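Side-chain contacts in SusD homolog (Bacteroides thetaiotaomicron, PDB 3EHM), which probably binds mucin O-glycans at the cell surface of a human gut symbiont as a step in their capture and use: residues A[50-54]-A[55-59]; A[270-273]-A[274-278]; A[308-311]-A[312-316]; A[323-326]-A[327-330]; A[481-484]-A[485-489]. All coordinates share one frame; numbering follows the deposited sequence.

Contact 1. Residues A[50-54]-A[55-59]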
# COMPACT_ATOMS: atom_id res chain seq x y z
N ASN A 50 -6.74 -14.96 -4.67
CA ASN A 50 -5.76 -15.67 -3.85
C ASN A 50 -4.49 -14.82 -3.87
O ASN A 50 -3.81 -14.68 -2.86
CB ASN A 50 -5.45 -17.07 -4.41
CG ASN A 50 -6.61 -18.04 -4.27
OD1 ASN A 50 -7.52 -17.84 -3.46
ND2 ASN A 50 -6.58 -19.12 -5.06
N ASP A 51 -4.18 -14.24 -5.03
CA ASP A 51 -2.98 -13.41 -5.16
C ASP A 51 -3.07 -12.17 -4.27
O ASP A 51 -2.11 -11.81 -3.60
CB ASP A 51 -2.78 -12.99 -6.61
CG ASP A 51 -2.50 -14.16 -7.54
OD1 ASP A 51 -2.42 -13.92 -8.77
OD2 ASP A 51 -2.35 -15.30 -7.07
N LEU A 52 -4.22 -11.50 -4.29
CA LEU A 52 -4.42 -10.29 -3.49
C LEU A 52 -4.31 -10.58 -2.00
O LEU A 52 -3.90 -9.72 -1.21
CB LEU A 52 -5.78 -9.67 -3.79
CG LEU A 52 -6.01 -8.30 -3.15
CD1 LEU A 52 -5.05 -7.29 -3.78
CD2 LEU A 52 -7.45 -7.86 -3.36
N GLN A 53 -4.68 -11.80 -1.60
CA GLN A 53 -4.57 -12.19 -0.20
C GLN A 53 -3.11 -12.11 0.21
O GLN A 53 -2.75 -11.57 1.27
CB GLN A 53 -5.05 -13.63 0.00
CG GLN A 53 -6.50 -13.76 0.41
CD GLN A 53 -6.83 -15.16 0.89
OE1 GLN A 53 -7.78 -15.36 1.66
NE2 GLN A 53 -6.06 -16.14 0.44
N ASN A 54 -2.26 -12.66 -0.66
CA ASN A 54 -0.82 -12.72 -0.45
C ASN A 54 -0.16 -11.35 -0.41
O ASN A 54 0.74 -11.12 0.40
CB ASN A 54 -0.20 -13.57 -1.57
CG ASN A 54 1.31 -13.67 -1.47
OD1 ASN A 54 2.03 -13.36 -2.42
ND2 ASN A 54 1.80 -14.12 -0.32
N THR A 55 -0.60 -10.44 -1.26
CA THR A 55 -0.00 -9.11 -1.32
C THR A 55 -0.62 -8.07 -0.40
O THR A 55 0.09 -7.29 0.23
CB THR A 55 -0.06 -8.53 -2.75
OG1 THR A 55 -1.42 -8.26 -3.11
CG2 THR A 55 0.52 -9.52 -3.75
N ASP A 56 -1.95 -8.06 -0.31
CA ASP A 56 -2.66 -7.05 0.47
C ASP A 56 -3.53 -7.45 1.66
O ASP A 56 -3.42 -6.88 2.75
CB ASP A 56 -3.56 -6.23 -0.47
CG ASP A 56 -2.78 -5.35 -1.43
OD1 ASP A 56 -1.90 -5.85 -2.17
OD2 ASP A 56 -3.08 -4.14 -1.47
N LEU A 57 -4.41 -8.43 1.46
CA LEU A 57 -5.37 -8.81 2.48
C LEU A 57 -4.97 -9.52 3.76
O LEU A 57 -5.29 -9.05 4.84
CB LEU A 57 -6.51 -9.58 1.81
CG LEU A 57 -7.07 -8.95 0.53
CD1 LEU A 57 -8.32 -9.70 0.11
CD2 LEU A 57 -7.38 -7.47 0.76
N ILE A 58 -4.28 -10.66 3.66
CA ILE A 58 -3.93 -11.37 4.89
C ILE A 58 -2.53 -11.04 5.40
O ILE A 58 -2.16 -11.43 6.50
CB ILE A 58 -4.09 -12.89 4.71
CG1 ILE A 58 -2.93 -13.48 3.91
CG2 ILE A 58 -5.41 -13.19 4.00
CD1 ILE A 58 -2.97 -15.00 3.81
N SER A 59 -1.77 -10.31 4.59
CA SER A 59 -0.42 -9.92 4.99
C SER A 59 -0.36 -8.45 5.39
O SER A 59 -0.78 -8.09 6.50
CB SER A 59 0.57 -10.20 3.85
OG SER A 59 0.13 -9.60 2.64

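Contact 2. Residues A[270-273]-A[274-278]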
# COMPACT_ATOMS: atom_id res chain seq x y z
N THR A 270 -11.44 -12.35 5.17
CA THR A 270 -11.07 -10.95 5.35
C THR A 270 -12.18 -10.11 5.96
O THR A 270 -13.28 -10.03 5.43
CB THR A 270 -10.62 -10.33 4.02
OG1 THR A 270 -9.41 -10.97 3.59
CG2 THR A 270 -10.36 -8.83 4.19
N ARG A 271 -11.87 -9.48 7.09
CA ARG A 271 -12.82 -8.65 7.82
C ARG A 271 -12.17 -7.32 8.22
O ARG A 271 -10.99 -7.10 7.96
CB ARG A 271 -13.29 -9.41 9.06
CG ARG A 271 -14.01 -10.73 8.75
CD ARG A 271 -15.39 -10.46 8.16
NE ARG A 271 -16.18 -11.66 7.87
CZ ARG A 271 -16.26 -12.24 6.68
NH1 ARG A 271 -15.60 -11.74 5.64
NH2 ARG A 271 -17.04 -13.30 6.51
N MSE A 272 -12.95 -6.44 8.84
CA MSE A 272 -12.46 -5.13 9.27
C MSE A 272 -11.39 -5.26 10.36
O MSE A 272 -11.57 -5.98 11.34
CB MSE A 272 -13.62 -4.27 9.80
CG MSE A 272 -13.21 -2.87 10.24
SE MSE A 272 -14.71 -1.87 10.98
CE MSE A 272 -15.04 -2.96 12.55
N GLY A 273 -10.27 -4.56 10.17
CA GLY A 273 -9.18 -4.60 11.12
C GLY A 273 -9.38 -3.73 12.35
O GLY A 273 -10.05 -2.71 12.30
N ALA A 274 -8.76 -4.13 13.46
CA ALA A 274 -8.89 -3.41 14.73
C ALA A 274 -8.28 -2.02 14.70
O ALA A 274 -8.87 -1.06 15.19
CB ALA A 274 -8.26 -4.22 15.85
N THR A 275 -7.10 -1.90 14.11
CA THR A 275 -6.44 -0.61 14.04
C THR A 275 -7.26 0.45 13.32
O THR A 275 -7.54 1.52 13.87
CB THR A 275 -5.07 -0.72 13.36
OG1 THR A 275 -4.26 -1.68 14.06
CG2 THR A 275 -4.36 0.64 13.37
N ILE A 276 -7.67 0.17 12.09
CA ILE A 276 -8.44 1.16 11.36
C ILE A 276 -9.78 1.43 12.05
O ILE A 276 -10.27 2.55 12.06
CB ILE A 276 -8.64 0.74 9.87
CG1 ILE A 276 -9.17 1.94 9.08
CG2 ILE A 276 -9.57 -0.46 9.77
CD1 ILE A 276 -9.21 1.70 7.58
N TRP A 277 -10.37 0.40 12.66
CA TRP A 277 -11.63 0.60 13.36
C TRP A 277 -11.41 1.56 14.52
O TRP A 277 -12.21 2.46 14.74
CB TRP A 277 -12.17 -0.72 13.93
CG TRP A 277 -13.25 -0.47 14.95
CD1 TRP A 277 -14.56 -0.16 14.70
CD2 TRP A 277 -13.10 -0.44 16.37
NE1 TRP A 277 -15.22 0.07 15.88
CE2 TRP A 277 -14.35 -0.09 16.92
CE3 TRP A 277 -12.02 -0.67 17.24
CZ2 TRP A 277 -14.56 0.03 18.30
CZ3 TRP A 277 -12.22 -0.54 18.61
CH2 TRP A 277 -13.48 -0.19 19.13
N GLY A 278 -10.33 1.35 15.27
CA GLY A 278 -10.03 2.20 16.41
C GLY A 278 -9.97 3.67 16.06
O GLY A 278 -10.52 4.52 16.78

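Contact 3. Residues A[308-311]-A[312-316]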
# COMPACT_ATOMS: atom_id res chain seq x y z
N PHE A 308 -17.81 -4.48 14.45
CA PHE A 308 -16.97 -5.43 15.19
C PHE A 308 -15.71 -5.79 14.42
O PHE A 308 -15.77 -6.45 13.38
CB PHE A 308 -17.76 -6.71 15.47
CG PHE A 308 -19.12 -6.49 16.07
CD1 PHE A 308 -20.21 -7.25 15.66
CD2 PHE A 308 -19.32 -5.52 17.05
CE1 PHE A 308 -21.47 -7.06 16.21
CE2 PHE A 308 -20.59 -5.32 17.61
CZ PHE A 308 -21.66 -6.09 17.19
N PRO A 309 -14.54 -5.37 14.92
CA PRO A 309 -13.27 -5.67 14.25
C PRO A 309 -12.66 -7.01 14.63
O PRO A 309 -13.06 -7.64 15.61
CB PRO A 309 -12.39 -4.51 14.67
CG PRO A 309 -12.82 -4.31 16.10
CD PRO A 309 -14.34 -4.40 16.01
N VAL A 310 -11.68 -7.44 13.84
CA VAL A 310 -10.94 -8.67 14.09
C VAL A 310 -9.52 -8.19 14.34
O VAL A 310 -8.99 -7.37 13.59
CB VAL A 310 -10.99 -9.61 12.87
CG1 VAL A 310 -10.12 -10.83 13.10
CG2 VAL A 310 -12.44 -10.04 12.62
N ALA A 311 -8.91 -8.69 15.41
CA ALA A 311 -7.57 -8.26 15.78
C ALA A 311 -6.50 -8.60 14.74
O ALA A 311 -6.67 -9.54 13.95
CB ALA A 311 -7.19 -8.85 17.13
N PRO A 312 -5.40 -7.84 14.72
CA PRO A 312 -4.33 -8.09 13.76
C PRO A 312 -3.58 -9.37 14.10
O PRO A 312 -3.44 -9.72 15.28
CB PRO A 312 -3.45 -6.85 13.89
CG PRO A 312 -3.59 -6.50 15.33
CD PRO A 312 -5.08 -6.68 15.57
N THR A 313 -3.12 -10.06 13.07
CA THR A 313 -2.39 -11.31 13.24
C THR A 313 -3.15 -12.22 14.20
O THR A 313 -2.63 -12.63 15.25
CB THR A 313 -0.95 -11.02 13.74
OG1 THR A 313 -0.35 -10.03 12.89
CG2 THR A 313 -0.09 -12.28 13.70
N ASN A 314 -4.38 -12.53 13.82
CA ASN A 314 -5.29 -13.38 14.59
C ASN A 314 -4.63 -14.71 14.93
O ASN A 314 -4.01 -15.34 14.08
CB ASN A 314 -6.56 -13.63 13.78
CG ASN A 314 -7.64 -14.35 14.57
OD1 ASN A 314 -8.72 -14.63 14.04
ND2 ASN A 314 -7.37 -14.66 15.83
N SER A 315 -4.78 -15.15 16.18
CA SER A 315 -4.19 -16.41 16.61
C SER A 315 -5.24 -17.52 16.65
O SER A 315 -4.91 -18.68 16.87
CB SER A 315 -3.54 -16.26 17.98
OG SER A 315 -4.51 -16.01 18.99
N LYS A 316 -6.50 -17.15 16.43
CA LYS A 316 -7.60 -18.11 16.46
C LYS A 316 -7.90 -18.76 15.11
O LYS A 316 -7.69 -18.17 14.05
CB LYS A 316 -8.87 -17.44 16.99
CG LYS A 316 -9.13 -17.64 18.47
CD LYS A 316 -8.01 -17.12 19.35
CE LYS A 316 -8.37 -17.24 20.83
NZ LYS A 316 -8.67 -18.65 21.26
O HOH W 1 -5.78 -10.89 11.89

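Contact 4. Residues A[323-326]-A[327-330]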
# COMPACT_ATOMS: atom_id res chain seq x y z
N TYR A 323 -21.55 -16.31 16.33
CA TYR A 323 -20.74 -15.56 17.29
C TYR A 323 -19.30 -15.43 16.79
O TYR A 323 -18.43 -14.94 17.51
CB TYR A 323 -20.71 -16.27 18.65
CG TYR A 323 -22.01 -16.24 19.42
CD1 TYR A 323 -22.47 -15.05 20.00
CD2 TYR A 323 -22.76 -17.39 19.60
CE1 TYR A 323 -23.65 -15.03 20.75
CE2 TYR A 323 -23.95 -17.38 20.34
CZ TYR A 323 -24.38 -16.19 20.91
OH TYR A 323 -25.55 -16.17 21.64
N SER A 324 -19.05 -15.86 15.55
CA SER A 324 -17.69 -15.84 15.00
C SER A 324 -17.33 -14.64 14.15
O SER A 324 -18.18 -13.82 13.80
CB SER A 324 -17.47 -17.10 14.16
OG SER A 324 -18.16 -16.98 12.93
N ALA A 325 -16.06 -14.56 13.78
CA ALA A 325 -15.56 -13.46 12.96
C ALA A 325 -16.16 -13.54 11.56
O ALA A 325 -16.02 -12.61 10.77
CB ALA A 325 -14.04 -13.50 12.89
N LYS A 326 -16.83 -14.65 11.24
CA LYS A 326 -17.45 -14.76 9.93
C LYS A 326 -18.44 -13.62 9.79
O LYS A 326 -18.67 -13.10 8.70
CB LYS A 326 -18.18 -16.10 9.75
CG LYS A 326 -18.99 -16.17 8.46
CD LYS A 326 -19.58 -17.55 8.19
CE LYS A 326 -20.44 -17.52 6.92
NZ LYS A 326 -20.96 -18.88 6.56
N PHE A 327 -19.03 -13.22 10.91
CA PHE A 327 -20.00 -12.14 10.90
C PHE A 327 -19.52 -10.82 11.49
O PHE A 327 -20.33 -9.98 11.91
CB PHE A 327 -21.29 -12.61 11.58
CG PHE A 327 -21.87 -13.83 10.94
CD1 PHE A 327 -21.58 -15.09 11.44
CD2 PHE A 327 -22.64 -13.72 9.79
CE1 PHE A 327 -22.05 -16.24 10.79
CE2 PHE A 327 -23.12 -14.85 9.14
CZ PHE A 327 -22.82 -16.12 9.65
N ALA A 328 -18.21 -10.64 11.53
CA ALA A 328 -17.64 -9.40 12.02
C ALA A 328 -17.83 -8.42 10.87
O ALA A 328 -18.25 -8.82 9.78
CB ALA A 328 -16.15 -9.57 12.31
N SER A 329 -17.56 -7.14 11.10
CA SER A 329 -17.71 -6.15 10.04
C SER A 329 -16.86 -6.57 8.84
O SER A 329 -15.76 -7.10 9.00
CB SER A 329 -17.27 -4.77 10.53
OG SER A 329 -18.17 -4.27 11.51
N ARG A 330 -17.38 -6.34 7.64
CA ARG A 330 -16.68 -6.71 6.41
C ARG A 330 -16.41 -5.49 5.55
O ARG A 330 -17.15 -4.51 5.60
CB ARG A 330 -17.52 -7.67 5.57
CG ARG A 330 -18.09 -8.85 6.30
CD ARG A 330 -18.85 -9.74 5.34
NE ARG A 330 -19.50 -10.85 6.03
CZ ARG A 330 -20.03 -11.90 5.42
NH1 ARG A 330 -19.99 -12.00 4.10
NH2 ARG A 330 -20.60 -12.86 6.14

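Contact 5. Residues A[481-484]-A[485-489]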
# COMPACT_ATOMS: atom_id res chain seq x y z
N GLU A 481 7.86 -6.16 21.03
CA GLU A 481 8.16 -4.85 21.61
C GLU A 481 8.84 -3.98 20.55
O GLU A 481 8.67 -2.76 20.52
CB GLU A 481 9.09 -4.99 22.82
CG GLU A 481 8.63 -4.21 24.04
CD GLU A 481 9.73 -3.36 24.64
OE1 GLU A 481 10.18 -2.40 23.96
OE2 GLU A 481 10.16 -3.64 25.79
N ASP A 482 9.61 -4.62 19.68
CA ASP A 482 10.31 -3.92 18.61
C ASP A 482 9.54 -4.04 17.29
O ASP A 482 9.76 -3.25 16.37
CB ASP A 482 11.72 -4.48 18.43
CG ASP A 482 12.60 -4.23 19.63
OD1 ASP A 482 12.87 -3.05 19.94
OD2 ASP A 482 13.02 -5.22 20.28
N CYS A 483 8.66 -5.04 17.20
CA CYS A 483 7.87 -5.26 15.99
C CYS A 483 6.39 -5.54 16.20
O CYS A 483 6.01 -6.51 16.88
CB CYS A 483 8.47 -6.42 15.17
SG CYS A 483 10.03 -6.04 14.32
N ARG A 484 5.55 -4.70 15.62
CA ARG A 484 4.11 -4.90 15.67
C ARG A 484 3.73 -5.39 14.27
O ARG A 484 2.62 -5.85 14.05
CB ARG A 484 3.38 -3.60 16.02
CG ARG A 484 3.59 -3.20 17.46
CD ARG A 484 2.63 -2.12 17.93
NE ARG A 484 2.91 -1.78 19.32
CZ ARG A 484 2.29 -0.83 20.01
NH1 ARG A 484 1.34 -0.10 19.44
NH2 ARG A 484 2.65 -0.60 21.27
N VAL A 485 4.68 -5.29 13.34
CA VAL A 485 4.52 -5.75 11.96
C VAL A 485 5.89 -6.18 11.45
O VAL A 485 6.91 -5.76 11.98
CB VAL A 485 4.01 -4.62 11.01
CG1 VAL A 485 2.79 -3.95 11.60
CG2 VAL A 485 5.11 -3.61 10.74
N PRO A 486 5.94 -7.06 10.43
CA PRO A 486 7.26 -7.47 9.94
C PRO A 486 7.89 -6.24 9.27
O PRO A 486 7.17 -5.37 8.76
CB PRO A 486 6.94 -8.57 8.94
CG PRO A 486 5.63 -9.13 9.45
CD PRO A 486 4.88 -7.89 9.83
N GLU A 487 9.22 -6.16 9.27
CA GLU A 487 9.90 -5.04 8.63
C GLU A 487 10.00 -5.26 7.12
O GLU A 487 10.24 -4.32 6.36
CB GLU A 487 11.31 -4.88 9.21
CG GLU A 487 11.40 -4.47 10.68
CD GLU A 487 10.90 -3.06 10.95
OE1 GLU A 487 10.83 -2.24 10.00
OE2 GLU A 487 10.60 -2.75 12.12
N ARG A 488 9.81 -6.51 6.69
CA ARG A 488 9.90 -6.85 5.28
C ARG A 488 9.60 -8.32 5.08
O ARG A 488 9.57 -9.09 6.05
CB ARG A 488 11.33 -6.60 4.78
CG ARG A 488 12.38 -7.50 5.47
CD ARG A 488 13.81 -7.25 4.96
NE ARG A 488 14.06 -7.80 3.63
CZ ARG A 488 14.42 -9.06 3.38
NH1 ARG A 488 14.57 -9.92 4.38
NH2 ARG A 488 14.62 -9.46 2.13
N PHE A 489 9.37 -8.72 3.83
CA PHE A 489 9.15 -10.12 3.50
C PHE A 489 10.58 -10.61 3.25
O PHE A 489 11.46 -9.80 2.96
CB PHE A 489 8.36 -10.26 2.19
CG PHE A 489 6.88 -10.46 2.37
CD1 PHE A 489 6.30 -10.47 3.64
CD2 PHE A 489 6.05 -10.64 1.26
CE1 PHE A 489 4.93 -10.65 3.79
CE2 PHE A 489 4.68 -10.81 1.41
CZ PHE A 489 4.12 -10.82 2.68

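Contact 1. Residues A[50-54]-A[55-59]
Leu52 O accepts two backbone hydrogen bonds, from Asp56 N at 2.7 Å and from Leu57 N at 3.0 Å, and the two donors arrive from opposite faces of its carbonyl plane. The second bond spans five residues, as does Ile58 N to Gln53 O, so helix 47-57 widens here into a pi-type turn. The Leu52 side chain crosses that of Leu57, CG to CG at 3.9 Å, while its CD1 lies against CB of Asp56. Gln53 CG meets the CG2 methyl of Ile58. Thr55 OG1 sits between its own N and carbonyl carbon (chi1 68°), turned to Asp56, and donates to Asp56 OD1 over 2.6 Å on the anti side of the carboxylate. Arg135 makes a salt bridge to that same oxygen. A valine in place of Thr55 would probably leave Asp56 OD1 without its hydroxyl donor and its carboxylate freer to turn. Further on, Ser59 OG donates to Asn54 O at 2.8 Å, from well above the carbonyl plane. In this buried setting, a hydroxyl and a guanidinium sharing one carboxylate oxygen would be expected to favour the ionised form of Asp56.

Contact 2. Residues A[270-273]-A[274-278]
A strand-to-helix junction with Gly273 at the N-cap brings Met272, the last residue of strand 270-272, against Trp277 in the first turn of helix 274-282. The first turn is closed by Trp277 N, which donates to Gly273 O at 3.1 Å with an N-H...O angle of 151°, the donor tilted moderately from the carbonyl plane. CB of Trp277 lies 3.3 Å from Gly273 O, and the CG2 methyl of Ile276 approaches the same oxygen at 3.4 Å, so apolar groups crowd round the acceptor.

Met272 is modelled as selenomethionine. Its chain runs straight out from the strand, with CG trans to the backbone N (chi1 -179°), and bends only at the last torsion, which swings CE to 3.6 Å from Trp277 CD1. SE lies 5.1 Å from the centroid of the five-membered ring and far from its normal, an oblique Met-aromatic contact.

Within the SusD-like fold, strand 270-272 pairs antiparallel with strand 67-69, and the helix that follows packs Thr275 and Ile276 on Tyr442 of helix 429-445. The Met272 side chain also touches Phe292 and Ser329. Back along the strand, Arg271 folds its guanidinium toward Thr270, and NH1 donates to Thr270 O at 2.9 Å from above the carbonyl plane and to Val264 O as well.

Contact 3. Residues A[308-311]-A[312-316]
Val310 carries CG1 trans to its own backbone N (chi1 175°), and Asn314 sends its CG out in the same sense (chi1 -173°), which leads the two side chains to cross at a slant where the chain turns back. The meeting is a loose one, with the CG1 methyl of Val310 at the end of the Asn314 amide. Pro312 is followed by Thr313 in the left-handed region (phi 48°), and this brings the CA atoms of Ala311 and Asn314 to 5.7 Å. The carbonyl of Ala311 does not reach the amide directly, since Ala311 O and Asn314 N stand 3.8 Å apart. A water fills the gap: it donates to Ala311 O at 2.6 Å and accepts from Asn314 N at 2.9 Å. At the start of the turn Ala311 CB presses on Pro312 CD at 3.4 Å, tighter than ordinary van der Waals contact.

Outside the turn, Thr313 N donates to Asn62 OD1 and Thr313 OG1 is bonded to Trp81 NE1, while the side chains of Ala311 and Asn314 lie on Met468. The sequence of an extended proline and then a residue of positive phi loosely resembles a type II beta turn, distorted and bridged by water, within the long loop that runs between strands 304-306 and 339-342 of this SusD-like protein.

Contact 4. Residues A[323-326]-A[327-330]
Lys326 lays its aliphatic chain along one face of the Phe327 ring, the two side chains pointing the same way. CG is 4.0 Å from the ring centroid and 17° off its normal, a CH-pi contact, and CD and CE continue past CE1 and CZ of the ring. All-trans torsions of the lysine, starting with chi1 172°, keep the chain straight alongside it. A short 3-10 turn holds the pair in place: Phe327 N donates to Ser324 O at 3.1 Å and Ala328 N to Ala325 O at 3.0 Å, both from above the carbonyl planes. Ser324 OG accepts from Lys326 N at 3.2 Å, an ST turn, and is itself bonded to Thr321 O. With a serine in place of Phe327, the lysine methylenes would probably lose the surface they lie on, and the chain would be freer to swing. Farther out, Lys326 NZ stands 6.0 Å from Arg330 NH2, a like charge nearby but not in contact, and has a long, weak ion pair with Glu320. Arg330 NH2 gives a weak bond to Lys326 O at 3.2 Å, while NH2 of Arg271 makes a second bond to the same oxygen. Two guanidinium groups on one carbonyl would probably polarise it.

Contact 5. Residues A[481-484]-A[485-489]
Cys483 turns its sulfur over the Glu487 side chain, SG standing 4.0 Å from OE2 and 4.2 Å from CG in a van der Waals contact. Both belong to the irregular loop between helices 472-475 and 495-498 of the SusD-like fold, which lies against the helices and has no helix or strand of its own here. No hydrogen bond links residues 481-484 to 485-489; the polar ends are held by partners elsewhere in the chain.

The glutamate reaches back because its chain kinks at the second torsion (chi2 -68°), folding the carboxylate toward the cysteine instead of straight away from the backbone. OE2 also forms a salt bridge with Arg526, which gives the charge a partner. CB of Cys483 lies 3.6 Å from Val485 O.

Arg484 heads off in another direction, extended from CG to NE, and its NH1 is hydrogen-bonded to Gln529 OE1. Its side chain packs on Tyr456 of helix 449-459, as does that of Val485, which also touches Trp453 there and Tyr63 of helix 60-63. The loop is thus fastened to two helices by the valine, while the arginine and the glutamate both reach toward the C-terminal part of the chain. Within the valine, CG1 swings to the side of its own backbone N and comes to 3.1 Å from Arg484 O.

Overall arrangement
From the N terminus the five contacts come in series: each joins neighbouring residues along the chain, and none closes a long loop, encloses another or crosses it. Contact 1 lies at helix 47-57 and the turn after it. Contact 2 is the strand-to-helix step 270-278, where Thr270 OG1 packs on Leu57 CB. Contacts 3 and 4 share the long loop between strands 304-306 and 339-342, and both flank residues 270-272: Met272 O probably bonds to Val310 N, and Met272 N to Ser329 O. Phe308 N probably bonds to Ser329 OG, tying 3 to 4. Contact 5, late in the chain, returns to contact 1 through Phe489, which packs on Ser59, but stays about 18 Å from contact 4 at the nearest atoms.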